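Long-range contact in malic enzyme (Entamoeba histolytica, PDB 3NV9), which probably catalyses, as malic enzymes do, the oxidative decarboxylation of malate to pyruvate, with NADP as the likely oxidant: residues Ala385-Arg397 / Ile405-Glu417. Numbering follows the deposited sequence.
Sequences AASRALAEFAEKR and IGTMDEPGIFPKE
Arg397 folds back toward Glu410 because its CG sits between the backbone N and the carbonyl carbon (chi1 50°) and its chain bends again at the next bond, while Phe393 holds CG anti to its N and reaches out to Ile413. The guanidinium grips the carboxylate side-on: Arg397 NE meets the syn lone pair of Glu410 OE2 at 2.9 Å in an almost straight bond, and NH2 binds OE1. With the two planes only 25° apart, the pair is nearly coplanar. On its anti lone pair Glu410 OE1 also accepts from Thr407 N at 3.0 Å, a second hold that fixes the carboxylate. Arg397 NH2 further reaches Ile405 O from above the carbonyl plane, at 3.2 Å, and bonds Asn403 in the connecting loop. Arginine suits this place just past the last helical turn, since its several N-H groups can tie the helix end to the returning chain. Helices 380-396 and 413-428 make a helical hairpin joined by a loop within the NAD-binding, Rossmann-type domain, their facing segments running roughly antiparallel at 143°. Ile413 of the second helix sets CG1 over one face of the Phe393 ring, 3.8 Å from its centroid, a CH-pi contact, while the carboxylate of Glu410, in the turn before that helix, stands at the ring edge. Leu390 spreads its methyls, CD1 against Ile413 CG2, and CD2 3.9 Å from Ile405 CG1; its other neighbours include Val201 of helix 193-213. Leu390 CD1 also lies against Gly406 N, and the Ala394 methyl comes against the same peptide. Small Ala386 suits the close approach to Glu417, their CA atoms 5.0 Å apart, and Ala389 packs CB on Glu417 CA and Lys416 CG. Lys416 lays its aliphatic chain past Ala389 and the edge of Phe393, and one water links its NZ to Glu392 OE1, 2.8 Å from each.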
loop_
_atom_site.group_PDB
_atom_site.type_symbol
_atom_site.label_atom_id
_atom_site.label_comp_id
_atom_site.label_asym_id
_atom_site.label_seq_id
_atom_site.Cartn_x
_atom_site.Cartn_y
_atom_site.Cartn_z
ATOM N N ALA A 385 27.831 7.486 2.604
ATOM C CA ALA A 385 27.766 7.707 4.043
ATOM C C ALA A 385 27.176 6.430 4.724
ATOM O O ALA A 385 27.671 5.982 5.752
ATOM C CB ALA A 385 26.879 8.955 4.309
ATOM N N ALA A 386 26.125 5.846 4.128
ATOM C CA ALA A 386 25.540 4.634 4.683
ATOM C C ALA A 386 26.555 3.531 4.700
ATOM O O ALA A 386 26.582 2.749 5.678
ATOM C CB ALA A 386 24.261 4.193 3.937
ATOM N N SER A 387 27.409 3.457 3.661
ATOM C CA SER A 387 28.463 2.440 3.617
ATOM C C SER A 387 29.431 2.592 4.764
ATOM O O SER A 387 29.831 1.603 5.364
ATOM C CB SER A 387 29.312 2.499 2.347
ATOM O OG SER A 387 28.568 2.585 1.190
ATOM N N ARG A 388 29.844 3.817 5.060
ATOM C CA ARG A 388 30.853 3.990 6.130
ATOM C C ARG A 388 30.204 3.658 7.441
ATOM O O ARG A 388 30.803 2.973 8.238
ATOM C CB ARG A 388 31.454 5.389 6.171
ATOM C CG ARG A 388 32.237 5.796 4.907
ATOM C CD ARG A 388 32.864 7.221 5.060
ATOM N NE ARG A 388 33.507 7.646 3.808
ATOM C CZ ARG A 388 34.527 7.016 3.200
ATOM N NH1 ARG A 388 35.076 5.918 3.722
ATOM N NH2 ARG A 388 35.005 7.499 2.051
ATOM N N ALA A 389 28.962 4.111 7.635
ATOM C CA ALA A 389 28.189 3.822 8.841
ATOM C C ALA A 389 28.054 2.320 9.049
ATOM O O ALA A 389 28.189 1.827 10.188
ATOM C CB ALA A 389 26.806 4.460 8.751
ATOM N N LEU A 390 27.776 1.584 7.954
ATOM C CA LEU A 390 27.565 0.121 8.030
ATOM C C LEU A 390 28.873 -0.584 8.362
ATOM O O LEU A 390 28.929 -1.494 9.200
ATOM C CB LEU A 390 26.963 -0.453 6.713
ATOM C CG LEU A 390 26.774 -1.964 6.653
ATOM C CD1 LEU A 390 26.016 -2.483 7.845
ATOM C CD2 LEU A 390 26.028 -2.391 5.361
ATOM N N ALA A 391 29.917 -0.189 7.657
ATOM C CA ALA A 391 31.225 -0.769 7.850
ATOM C C ALA A 391 31.759 -0.435 9.251
ATOM O O ALA A 391 32.262 -1.304 9.916
ATOM C CB ALA A 391 32.147 -0.236 6.815
ATOM N N GLU A 392 31.642 0.819 9.694
ATOM C CA GLU A 392 32.139 1.207 11.044
ATOM C C GLU A 392 31.326 0.534 12.170
ATOM O O GLU A 392 31.891 0.081 13.134
ATOM C CB GLU A 392 32.138 2.719 11.225
ATOM C CG GLU A 392 32.893 3.482 10.158
ATOM C CD GLU A 392 32.652 5.007 10.211
ATOM O OE1 GLU A 392 31.785 5.470 10.999
ATOM O OE2 GLU A 392 33.327 5.739 9.456
ATOM N N PHE A 393 30.002 0.428 12.004
ATOM C CA PHE A 393 29.177 -0.274 12.987
ATOM C C PHE A 393 29.706 -1.682 13.154
ATOM O O PHE A 393 29.871 -2.178 14.299
ATOM C CB PHE A 393 27.700 -0.349 12.572
ATOM C CG PHE A 393 26.844 -1.083 13.556
ATOM C CD1 PHE A 393 26.145 -0.389 14.515
ATOM C CD2 PHE A 393 26.771 -2.477 13.542
ATOM C CE1 PHE A 393 25.365 -1.067 15.436
ATOM C CE2 PHE A 393 25.988 -3.165 14.485
ATOM C CZ PHE A 393 25.304 -2.468 15.409
ATOM N N ALA A 394 29.991 -2.324 12.027
ATOM C CA ALA A 394 30.518 -3.687 12.091
ATOM C C ALA A 394 31.893 -3.758 12.768
ATOM O O ALA A 394 32.120 -4.622 13.627
ATOM C CB ALA A 394 30.520 -4.396 10.658
ATOM N N GLU A 395 32.816 -2.873 12.365
ATOM C CA GLU A 395 34.155 -2.864 12.940
ATOM C C GLU A 395 34.185 -2.619 14.458
ATOM O O GLU A 395 35.020 -3.187 15.118
ATOM C CB GLU A 395 35.030 -1.840 12.241
ATOM C CG GLU A 395 36.371 -1.624 12.915
ATOM C CD GLU A 395 37.242 -0.648 12.161
ATOM O OE1 GLU A 395 36.696 0.298 11.500
ATOM O OE2 GLU A 395 38.481 -0.834 12.217
ATOM N N LYS A 396 33.296 -1.775 14.992
ATOM C CA LYS A 396 33.175 -1.523 16.438
ATOM C C LYS A 396 32.855 -2.781 17.299
ATOM O O LYS A 396 33.325 -2.904 18.425
ATOM C CB LYS A 396 32.012 -0.565 16.679
ATOM C CG LYS A 396 32.316 0.643 17.444
ATOM C CD LYS A 396 32.541 1.835 16.470
ATOM C CE LYS A 396 33.108 3.063 17.225
ATOM N NZ LYS A 396 34.136 3.857 16.405
ATOM N N ARG A 397 31.990 -3.671 16.824
ATOM C CA ARG A 397 31.757 -4.901 17.586
ATOM C C ARG A 397 32.654 -6.045 17.121
ATOM O O ARG A 397 32.428 -7.176 17.513
ATOM C CB ARG A 397 30.286 -5.340 17.616
ATOM C CG ARG A 397 29.576 -5.390 16.247
ATOM C CD ARG A 397 30.176 -6.378 15.264
ATOM N NE ARG A 397 29.196 -6.869 14.275
ATOM C CZ ARG A 397 29.503 -7.398 13.087
ATOM N NH1 ARG A 397 30.777 -7.512 12.701
ATOM N NH2 ARG A 397 28.521 -7.822 12.282
ATOM N N ILE A 405 30.716 -7.380 7.838
ATOM C CA ILE A 405 29.649 -6.405 7.498
ATOM C C ILE A 405 28.531 -6.573 8.520
ATOM O O ILE A 405 28.371 -7.629 9.072
ATOM C CB ILE A 405 29.091 -6.707 6.057
ATOM C CG1 ILE A 405 28.126 -5.638 5.564
ATOM C CG2 ILE A 405 28.352 -8.041 6.033
ATOM C CD1 ILE A 405 28.112 -5.493 4.036
ATOM N N GLY A 406 27.739 -5.558 8.772
ATOM C CA GLY A 406 26.629 -5.733 9.712
ATOM C C GLY A 406 25.516 -6.562 9.108
ATOM O O GLY A 406 25.318 -6.578 7.869
ATOM N N THR A 407 24.753 -7.200 9.977
ATOM C CA THR A 407 23.755 -8.166 9.557
ATOM C C THR A 407 22.347 -7.604 9.870
ATOM O O THR A 407 22.213 -6.588 10.594
ATOM C CB THR A 407 23.970 -9.560 10.252
ATOM O OG1 THR A 407 23.258 -9.605 11.516
ATOM C CG2 THR A 407 25.480 -9.851 10.463
ATOM N N MET A 408 21.344 -8.248 9.285
ATOM C CA MET A 408 19.956 -7.875 9.469
ATOM C C MET A 408 19.458 -8.131 10.895
ATOM O O MET A 408 18.432 -7.565 11.320
ATOM C CB MET A 408 19.027 -8.592 8.475
ATOM C CG MET A 408 19.322 -8.291 7.033
ATOM S SD MET A 408 17.958 -8.929 6.039
ATOM C CE MET A 408 18.430 -10.687 5.896
ATOM N N ASP A 409 20.206 -8.928 11.642
ATOM C CA ASP A 409 19.942 -9.107 13.068
ATOM C C ASP A 409 20.450 -7.973 14.022
ATOM O O ASP A 409 20.341 -8.099 15.235
ATOM C CB ASP A 409 20.616 -10.398 13.506
ATOM C CG ASP A 409 19.904 -11.033 14.677
ATOM O OD1 ASP A 409 18.656 -10.887 14.769
ATOM O OD2 ASP A 409 20.591 -11.618 15.522
ATOM N N GLU A 410 21.054 -6.924 13.458
ATOM C CA GLU A 410 21.693 -5.839 14.256
ATOM C C GLU A 410 20.982 -4.472 14.013
ATOM O O GLU A 410 21.446 -3.626 13.291
ATOM C CB GLU A 410 23.189 -5.753 13.989
ATOM C CG GLU A 410 24.006 -7.015 14.432
ATOM C CD GLU A 410 25.511 -6.916 14.027
ATOM O OE1 GLU A 410 25.818 -6.892 12.806
ATOM O OE2 GLU A 410 26.387 -6.846 14.915
ATOM N N PRO A 411 19.828 -4.305 14.644
ATOM C CA PRO A 411 18.941 -3.204 14.399
ATOM C C PRO A 411 19.560 -1.842 14.665
ATOM O O PRO A 411 19.053 -0.852 14.132
ATOM C CB PRO A 411 17.731 -3.496 15.303
ATOM C CG PRO A 411 18.245 -4.333 16.427
ATOM C CD PRO A 411 19.404 -5.149 15.786
ATOM N N GLY A 412 20.678 -1.782 15.381
ATOM C CA GLY A 412 21.313 -0.476 15.672
ATOM C C GLY A 412 22.010 0.060 14.435
ATOM O O GLY A 412 22.272 1.266 14.321
ATOM N N ILE A 413 22.349 -0.826 13.490
ATOM C CA ILE A 413 22.907 -0.331 12.226
ATOM C C ILE A 413 22.018 0.777 11.704
ATOM O O ILE A 413 22.497 1.789 11.151
ATOM C CB ILE A 413 22.923 -1.469 11.114
ATOM C CG1 ILE A 413 23.991 -2.521 11.378
ATOM C CG2 ILE A 413 23.151 -0.909 9.717
ATOM C CD1 ILE A 413 23.683 -3.861 10.673
ATOM N N PHE A 414 20.703 0.620 11.814
ATOM C CA PHE A 414 19.889 1.426 10.911
ATOM C C PHE A 414 19.617 2.869 11.339
ATOM O O PHE A 414 19.599 3.709 10.496
ATOM C CB PHE A 414 18.655 0.667 10.465
ATOM C CG PHE A 414 18.988 -0.668 9.949
ATOM C CD1 PHE A 414 19.540 -0.799 8.689
ATOM C CD2 PHE A 414 18.854 -1.772 10.767
ATOM C CE1 PHE A 414 19.965 -2.059 8.239
ATOM C CE2 PHE A 414 19.216 -3.040 10.327
ATOM C CZ PHE A 414 19.792 -3.191 9.052
ATOM N N PRO A 415 19.449 3.149 12.636
ATOM C CA PRO A 415 19.375 4.562 13.030
ATOM C C PRO A 415 20.691 5.262 12.820
ATOM O O PRO A 415 20.720 6.462 12.530
ATOM C CB PRO A 415 18.959 4.526 14.539
ATOM C CG PRO A 415 19.317 3.111 14.974
ATOM C CD PRO A 415 19.139 2.233 13.748
ATOM N N LYS A 416 21.789 4.529 12.907
ATOM C CA LYS A 416 23.064 5.146 12.617
ATOM C C LYS A 416 23.177 5.464 11.090
ATOM O O LYS A 416 23.563 6.602 10.710
ATOM C CB LYS A 416 24.187 4.248 13.126
ATOM C CG LYS A 416 25.554 4.591 12.667
ATOM C CD LYS A 416 26.479 3.464 13.099
ATOM C CE LYS A 416 27.953 3.709 12.664
ATOM N NZ LYS A 416 28.552 4.755 13.616
ATOM N N GLU A 417 22.852 4.490 10.223
ATOM C CA GLU A 417 22.748 4.797 8.768
ATOM C C GLU A 417 21.864 6.006 8.554
ATOM O O GLU A 417 22.218 6.885 7.818
ATOM C CB GLU A 417 22.237 3.629 7.899
ATOM C CG GLU A 417 23.219 2.497 7.801
ATOM C CD GLU A 417 22.737 1.326 6.971
ATOM O OE1 GLU A 417 21.539 1.230 6.690
ATOM O OE2 GLU A 417 23.575 0.482 6.577
HETATM O O HOH W 1 31.356 4.708 13.685
#